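Local structure of aldehyde dehydrogenase (Bartonella henselae, 3I44) at residues Leu423-Ile435 and Gly465-Ala477. The protein probably oxidises aldehydes to carboxylic acids, with NAD+ or NADP+ as the hydride acceptor. The protein carries 1 engineered substitution. Numbering follows the deposited sequence.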
ATOM      1  N   LEU A 423      13.485 -24.021   7.128  1.00 25.79           N
ATOM      2  CA  LEU A 423      13.397 -24.347   5.702  1.00 25.94           C
ATOM      3  C   LEU A 423      12.193 -23.676   5.015  1.00 24.98           C
ATOM      4  O   LEU A 423      12.336 -23.094   3.958  1.00 24.39           O
ATOM      5  CB  LEU A 423      13.327 -25.863   5.502  1.00 26.56           C
ATOM      6  CG  LEU A 423      14.624 -26.629   5.807  1.00 26.86           C
ATOM      7  CD1 LEU A 423      14.372 -28.108   6.088  1.00 26.32           C
ATOM      8  CD2 LEU A 423      15.612 -26.415   4.631  1.00 26.62           C
ATOM      9  N   ALA A 424      11.011 -23.768   5.619  1.00 24.48           N
ATOM     10  CA  ALA A 424       9.810 -23.156   5.020  1.00 23.77           C
ATOM     11  C   ALA A 424       9.996 -21.638   4.843  1.00 23.22           C
ATOM     12  O   ALA A 424       9.553 -21.056   3.839  1.00 23.07           O
ATOM     13  CB  ALA A 424       8.570 -23.458   5.862  1.00 22.84           C
ATOM     14  N   ASN A 425      10.664 -20.998   5.800  1.00 22.77           N
ATOM     15  CA  ASN A 425      10.879 -19.550   5.746  1.00 23.37           C
ATOM     16  C   ASN A 425      12.115 -19.104   4.967  1.00 23.40           C
ATOM     17  O   ASN A 425      12.317 -17.898   4.826  1.00 23.20           O
ATOM     18  CB  ASN A 425      10.937 -18.907   7.146  1.00 23.59           C
ATOM     19  CG  ASN A 425       9.605 -18.893   7.825  1.00 24.35           C
ATOM     20  OD1 ASN A 425       8.556 -19.004   7.166  1.00 26.38           O
ATOM     21  ND2 ASN A 425       9.618 -18.774   9.150  1.00 20.55           N
ATOM     22  N   ASP A 426      12.885 -20.044   4.419  1.00 23.59           N
ATOM     23  CA  ASP A 426      14.095 -19.715   3.651  1.00 23.72           C
ATOM     24  C   ASP A 426      13.751 -19.378   2.192  1.00 23.98           C
ATOM     25  O   ASP A 426      13.972 -20.152   1.265  1.00 22.71           O
ATOM     26  CB  ASP A 426      15.110 -20.848   3.731  1.00 24.27           C
ATOM     27  CG  ASP A 426      16.389 -20.531   2.978  1.00 25.35           C
ATOM     28  OD1 ASP A 426      16.600 -19.347   2.660  1.00 24.71           O
ATOM     29  OD2 ASP A 426      17.163 -21.467   2.656  1.00 23.48           O
ATOM     30  N   THR A 427      13.161 -18.212   2.022  1.00 23.52           N
ATOM     31  CA  THR A 427      12.653 -17.783   0.739  1.00 23.35           C
ATOM     32  C   THR A 427      12.290 -16.323   0.889  1.00 23.95           C
ATOM     33  O   THR A 427      12.028 -15.868   2.009  1.00 23.42           O
ATOM     34  CB  THR A 427      11.386 -18.577   0.303  1.00 23.46           C
ATOM     35  OG1 THR A 427      10.947 -18.092  -0.982  1.00 22.86           O
ATOM     36  CG2 THR A 427      10.194 -18.480   1.399  1.00 21.02           C
ATOM     37  N   GLU A 428      12.281 -15.595  -0.224  1.00 23.70           N
ATOM     38  CA  GLU A 428      11.832 -14.210  -0.227  1.00 24.83           C
ATOM     39  C   GLU A 428      10.319 -14.129  -0.511  1.00 23.35           C
ATOM     40  O   GLU A 428       9.706 -13.065  -0.372  1.00 23.20           O
ATOM     41  CB  GLU A 428      12.638 -13.399  -1.272  1.00 26.16           C
ATOM     42  CG  GLU A 428      14.129 -13.119  -0.890  1.00 31.58           C
ATOM     43  CD  GLU A 428      14.261 -12.344   0.430  1.00 38.79           C
ATOM     44  OE1 GLU A 428      14.014 -11.116   0.448  1.00 45.55           O
ATOM     45  OE2 GLU A 428      14.592 -12.961   1.467  1.00 43.62           O
ATOM     46  N   TYR A 429       9.732 -15.253  -0.904  1.00 22.00           N
ATOM     47  CA  TYR A 429       8.317 -15.349  -1.218  1.00 21.74           C
ATOM     48  C   TYR A 429       7.535 -15.619   0.069  1.00 20.81           C
ATOM     49  O   TYR A 429       8.156 -15.830   1.123  1.00 20.95           O
ATOM     50  CB  TYR A 429       8.073 -16.485  -2.189  1.00 21.97           C
ATOM     51  CG  TYR A 429       8.547 -16.253  -3.609  1.00 23.22           C
ATOM     52  CD1 TYR A 429       7.971 -15.276  -4.391  1.00 25.24           C
ATOM     53  CD2 TYR A 429       9.544 -17.051  -4.178  1.00 22.68           C
ATOM     54  CE1 TYR A 429       8.379 -15.070  -5.685  1.00 25.78           C
ATOM     55  CE2 TYR A 429       9.978 -16.844  -5.460  1.00 23.77           C
ATOM     56  CZ  TYR A 429       9.399 -15.858  -6.219  1.00 27.71           C
ATOM     57  OH  TYR A 429       9.786 -15.658  -7.521  1.00 26.89           O
ATOM     58  N   GLY A 430       6.200 -15.604  -0.019  1.00 19.28           N
ATOM     59  CA  GLY A 430       5.339 -15.892   1.141  1.00 19.05           C
ATOM     60  C   GLY A 430       3.876 -15.814   0.780  1.00 18.52           C
ATOM     61  O   GLY A 430       3.133 -14.969   1.321  1.00 17.86           O
ATOM     62  N   LEU A 431       3.469 -16.667  -0.164  1.00 17.81           N
ATOM     63  CA  LEU A 431       2.127 -16.626  -0.664  1.00 17.91           C
ATOM     64  C   LEU A 431       1.281 -17.622   0.171  1.00 17.66           C
ATOM     65  O   LEU A 431       0.680 -17.197   1.157  1.00 16.23           O
ATOM     66  CB  LEU A 431       2.082 -16.839  -2.168  1.00 17.28           C
ATOM     67  CG  LEU A 431       0.731 -16.683  -2.864  1.00 18.84           C
ATOM     68  CD1 LEU A 431       0.001 -15.328  -2.530  1.00 18.56           C
ATOM     69  CD2 LEU A 431       0.877 -16.828  -4.404  1.00 16.41           C
ATOM     70  N   THR A 432       1.264 -18.912  -0.196  1.00 18.45           N
ATOM     71  CA  THR A 432       0.616 -19.974   0.616  1.00 18.66           C
ATOM     72  C   THR A 432       1.640 -20.974   1.061  1.00 18.74           C
ATOM     73  O   THR A 432       2.396 -21.501   0.233  1.00 19.35           O
ATOM     74  CB  THR A 432      -0.453 -20.750  -0.175  1.00 19.04           C
ATOM     75  OG1 THR A 432      -1.402 -19.839  -0.740  1.00 19.72           O
ATOM     76  CG2 THR A 432      -1.200 -21.717   0.732  1.00 19.30           C
ATOM     77  N   ASN A 433       1.673 -21.259   2.356  1.00 18.81           N
ATOM     78  CA  ASN A 433       2.374 -22.407   2.880  1.00 19.59           C
ATOM     79  C   ASN A 433       1.321 -23.419   3.364  1.00 20.58           C
ATOM     80  O   ASN A 433       0.179 -23.037   3.663  1.00 20.88           O
ATOM     81  CB  ASN A 433       3.277 -22.001   4.042  1.00 20.45           C
ATOM     82  CG  ASN A 433       4.589 -21.346   3.583  1.00 21.20           C
ATOM     83  OD1 ASN A 433       5.202 -21.801   2.631  1.00 21.59           O
ATOM     84  ND2 ASN A 433       5.028 -20.296   4.290  1.00 19.24           N
ATOM     85  N   TYR A 434       1.730 -24.689   3.467  1.00 20.20           N
ATOM     86  CA  TYR A 434       0.845 -25.823   3.706  1.00 20.11           C
ATOM     87  C   TYR A 434       1.425 -26.678   4.841  1.00 20.49           C
ATOM     88  O   TYR A 434       2.658 -26.858   4.965  1.00 20.10           O
ATOM     89  CB  TYR A 434       0.689 -26.667   2.434  1.00 19.34           C
ATOM     90  CG  TYR A 434       0.163 -25.907   1.229  1.00 19.39           C
ATOM     91  CD1 TYR A 434      -1.153 -26.053   0.822  1.00 16.27           C
ATOM     92  CD2 TYR A 434       0.987 -25.039   0.492  1.00 16.72           C
ATOM     93  CE1 TYR A 434      -1.661 -25.345  -0.290  1.00 17.59           C
ATOM     94  CE2 TYR A 434       0.494 -24.348  -0.603  1.00 17.58           C
ATOM     95  CZ  TYR A 434      -0.841 -24.499  -0.990  1.00 18.01           C
ATOM     96  OH  TYR A 434      -1.366 -23.828  -2.081  1.00 18.64           O
ATOM     97  N   ILE A 435       0.547 -27.208   5.684  1.00 20.71           N
ATOM     98  CA  ILE A 435       0.986 -28.029   6.855  1.00 20.34           C
ATOM     99  C   ILE A 435       0.066 -29.213   6.950  1.00 20.82           C
ATOM    100  O   ILE A 435      -1.164 -29.045   6.915  1.00 19.26           O
ATOM    101  CB  ILE A 435       0.890 -27.260   8.175  1.00 21.35           C
ATOM    102  CG1 ILE A 435       1.703 -25.955   8.127  1.00 21.96           C
ATOM    103  CG2 ILE A 435       1.358 -28.124   9.391  1.00 20.79           C
ATOM    104  CD1 ILE A 435       1.349 -24.963   9.260  1.00 21.14           C
ATOM    105  N   GLY A 465     -15.023 -15.771   0.224  1.00 26.23           N
ATOM    106  CA  GLY A 465     -15.004 -14.462   0.890  1.00 25.91           C
ATOM    107  C   GLY A 465     -13.740 -14.127   1.669  1.00 25.32           C
ATOM    108  O   GLY A 465     -13.551 -12.974   2.062  1.00 26.30           O
ATOM    109  N   SER A 466     -12.906 -15.125   1.948  1.00 23.66           N
ATOM    110  CA  SER A 466     -11.560 -14.878   2.424  1.00 23.02           C
ATOM    111  C   SER A 466     -10.785 -14.133   1.335  1.00 21.32           C
ATOM    112  O   SER A 466     -11.104 -14.212   0.168  1.00 20.02           O
ATOM    113  CB  SER A 466     -10.845 -16.197   2.733  1.00 23.60           C
ATOM    114  OG  SER A 466      -9.473 -16.005   3.118  1.00 28.74           O
ATOM    115  N   TYR A 467      -9.742 -13.430   1.730  1.00 20.71           N
ATOM    116  CA  TYR A 467      -8.820 -12.861   0.749  1.00 20.18           C
ATOM    117  C   TYR A 467      -7.879 -13.891   0.164  1.00 19.92           C
ATOM    118  O   TYR A 467      -7.646 -14.963   0.750  1.00 19.81           O
ATOM    119  CB  TYR A 467      -7.993 -11.751   1.370  1.00 20.00           C
ATOM    120  CG  TYR A 467      -6.944 -12.134   2.390  1.00 19.35           C
ATOM    121  CD1 TYR A 467      -5.760 -12.778   2.022  1.00 21.21           C
ATOM    122  CD2 TYR A 467      -7.085 -11.764   3.719  1.00 19.86           C
ATOM    123  CE1 TYR A 467      -4.768 -13.051   2.952  1.00 18.63           C
ATOM    124  CE2 TYR A 467      -6.090 -12.020   4.659  1.00 22.33           C
ATOM    125  CZ  TYR A 467      -4.942 -12.666   4.269  1.00 19.44           C
ATOM    126  OH  TYR A 467      -3.993 -12.898   5.195  1.00 18.65           O
ATOM    127  N   PHE A 468      -7.314 -13.520  -0.973  1.00 19.67           N
ATOM    128  CA  PHE A 468      -6.191 -14.199  -1.542  1.00 19.10           C
ATOM    129  C   PHE A 468      -5.036 -13.204  -1.711  1.00 18.84           C
ATOM    130  O   PHE A 468      -5.176 -12.179  -2.395  1.00 17.80           O
ATOM    131  CB  PHE A 468      -6.561 -14.799  -2.905  1.00 19.97           C
ATOM    132  CG  PHE A 468      -5.480 -15.693  -3.484  1.00 21.15           C
ATOM    133  CD1 PHE A 468      -5.582 -17.080  -3.384  1.00 24.91           C
ATOM    134  CD2 PHE A 468      -4.363 -15.151  -4.107  1.00 21.66           C
ATOM    135  CE1 PHE A 468      -4.586 -17.905  -3.908  1.00 25.95           C
ATOM    136  CE2 PHE A 468      -3.367 -15.967  -4.629  1.00 22.73           C
ATOM    137  CZ  PHE A 468      -3.474 -17.332  -4.536  1.00 24.34           C
ATOM    138  N   GLY A 469      -3.890 -13.525  -1.109  1.00 18.11           N
ATOM    139  CA  GLY A 469      -2.721 -12.712  -1.262  1.00 17.84           C
ATOM    140  C   GLY A 469      -1.623 -13.077  -0.327  1.00 17.59           C
ATOM    141  O   GLY A 469      -1.833 -13.866   0.602  1.00 17.67           O
ATOM    142  N   GLY A 470      -0.453 -12.481  -0.557  1.00 17.51           N
ATOM    143  CA  GLY A 470       0.777 -12.896   0.140  1.00 17.34           C
ATOM    144  C   GLY A 470       1.404 -11.817   0.996  1.00 18.05           C
ATOM    145  O   GLY A 470       0.737 -10.844   1.389  1.00 18.60           O
ATOM    146  N   VAL A 471       2.679 -12.047   1.332  1.00 17.62           N
ATOM    147  CA  VAL A 471       3.571 -11.071   1.972  1.00 18.09           C
ATOM    148  C   VAL A 471       4.904 -11.087   1.181  1.00 18.02           C
ATOM    149  O   VAL A 471       5.126 -11.962   0.316  1.00 17.61           O
ATOM    150  CB  VAL A 471       3.854 -11.391   3.488  1.00 18.29           C
ATOM    151  CG1 VAL A 471       2.541 -11.486   4.318  1.00 16.67           C
ATOM    152  CG2 VAL A 471       4.614 -12.662   3.609  1.00 17.28           C
ATOM    153  N   LYS A 472       5.773 -10.136   1.488  1.00 18.90           N
ATOM    154  CA  LYS A 472       7.138  -9.999   0.907  1.00 19.81           C
ATOM    155  C   LYS A 472       7.123 -10.032  -0.623  1.00 19.10           C
ATOM    156  O   LYS A 472       6.355  -9.306  -1.256  1.00 19.11           O
ATOM    157  CB  LYS A 472       8.065 -11.057   1.495  1.00 20.85           C
ATOM    158  CG  LYS A 472       8.368 -10.873   2.964  1.00 24.78           C
ATOM    159  CD  LYS A 472       8.571 -12.161   3.704  1.00 27.79           C
ATOM    160  CE  LYS A 472       9.923 -12.756   3.465  1.00 31.16           C
ATOM    161  NZ  LYS A 472      10.976 -11.850   3.930  1.00 33.24           N
ATOM    162  N   PHE A 473       7.948 -10.873  -1.239  1.00 18.80           N
ATOM    163  CA  PHE A 473       8.071 -10.911  -2.717  1.00 19.33           C
ATOM    164  C   PHE A 473       6.882 -11.548  -3.421  1.00 18.95           C
ATOM    165  O   PHE A 473       6.793 -11.527  -4.656  1.00 18.66           O
ATOM    166  CB  PHE A 473       9.357 -11.645  -3.161  1.00 19.68           C
ATOM    167  CG  PHE A 473      10.616 -10.788  -3.102  1.00 21.63           C
ATOM    168  CD1 PHE A 473      10.699  -9.683  -2.289  1.00 22.85           C
ATOM    169  CD2 PHE A 473      11.725 -11.092  -3.923  1.00 24.68           C
ATOM    170  CE1 PHE A 473      11.893  -8.862  -2.289  1.00 26.21           C
ATOM    171  CE2 PHE A 473      12.889 -10.291  -3.922  1.00 25.21           C
ATOM    172  CZ  PHE A 473      12.971  -9.187  -3.106  1.00 25.55           C
ATOM    173  N   SER A 474       5.959 -12.107  -2.657  1.00 17.04           N
ATOM    174  CA  SER A 474       4.705 -12.544  -3.272  1.00 16.80           C
ATOM    175  C   SER A 474       3.691 -11.399  -3.465  1.00 16.74           C
ATOM    176  O   SER A 474       2.610 -11.623  -3.998  1.00 16.34           O
ATOM    177  CB  SER A 474       4.065 -13.666  -2.438  1.00 16.74           C
ATOM    178  OG  SER A 474       4.930 -14.810  -2.348  1.00 15.79           O
ATOM    179  N   GLY A 475       4.034 -10.193  -3.009  1.00 16.69           N
ATOM    180  CA  GLY A 475       3.104  -9.041  -3.061  1.00 16.65           C
ATOM    181  C   GLY A 475       2.277  -9.012  -1.788  1.00 17.49           C
ATOM    182  O   GLY A 475       2.365  -9.934  -0.964  1.00 18.55           O
ATOM    183  N   ARG A 476       1.478  -7.967  -1.617  1.00 17.93           N
ATOM    184  CA  ARG A 476       0.665  -7.807  -0.414  1.00 18.22           C
ATOM    185  C   ARG A 476      -0.789  -7.471  -0.741  1.00 17.93           C
ATOM    186  O   ARG A 476      -1.559  -7.120   0.151  1.00 19.50           O
ATOM    187  CB  ARG A 476       1.265  -6.736   0.500  1.00 18.60           C
ATOM    188  CG  ARG A 476       2.408  -7.280   1.339  1.00 19.41           C
ATOM    189  CD  ARG A 476       2.952  -6.279   2.319  1.00 19.82           C
ATOM    190  NE  ARG A 476       3.774  -6.953   3.316  1.00 19.98           N
ATOM    191  CZ  ARG A 476       5.093  -7.151   3.255  1.00 21.40           C
ATOM    192  NH1 ARG A 476       5.816  -6.719   2.236  1.00 21.95           N
ATOM    193  NH2 ARG A 476       5.691  -7.777   4.248  1.00 20.74           N
ATOM    194  N   ALA A 477      -1.153  -7.591  -1.995  1.00 17.37           N
ATOM    195  CA  ALA A 477      -2.553  -7.478  -2.412  1.00 18.42           C
ATOM    196  C   ALA A 477      -3.461  -8.394  -1.571  1.00 18.21           C
ATOM    197  O   ALA A 477      -3.041  -9.436  -1.084  1.00 19.24           O
ATOM    198  CB  ALA A 477      -2.656  -7.836  -3.834  1.00 17.60           C
TER
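Glu428 to Leu431, the loop leading from helix 417-425 into strand 432-436, lies against the glycine-rich loop 465-477 of the aldehyde dehydrogenase fold, the loop that leaves edge strand 454-457 of the seven-stranded catalytic-domain sheet for helix 481-486. Thr427 shapes the approach by an ST turn, its OG1 accepting from Tyr429 N. Glu428 grips through both backbone and side chain. Glu428 O accepts from Phe473 N at 2.9 Å, while Glu428 CB lies over one face of the Phe473 ring in a CH-pi contact, 4.0 Å from the centroid. The two side chains run alongside each other, carboxylate and ring planes nearly perpendicular at 83°. Tyr429 rests its CD1 against Phe473 CB at 4.1 Å, and Ser474 OG sits at the edge of the Tyr429 ring, near its plane. Gly430 is bonded at both ends: its N donates almost straight (172°) to Ser474 OG, 2.8 Å away, and its O accepts from Val471 N at 3.0 Å. Ser474 OG is also hydrogen-bonded to Gly272 O, which ties a third loop to this junction. With CG anti to the backbone N (chi1 -174°) and the branch turned by chi2, Leu431 lays CD1 against the backbone of Gly469 and Gly470; this methyl lies 3.5 Å from Gly470 N and 4.0 Å from Phe468 CE2.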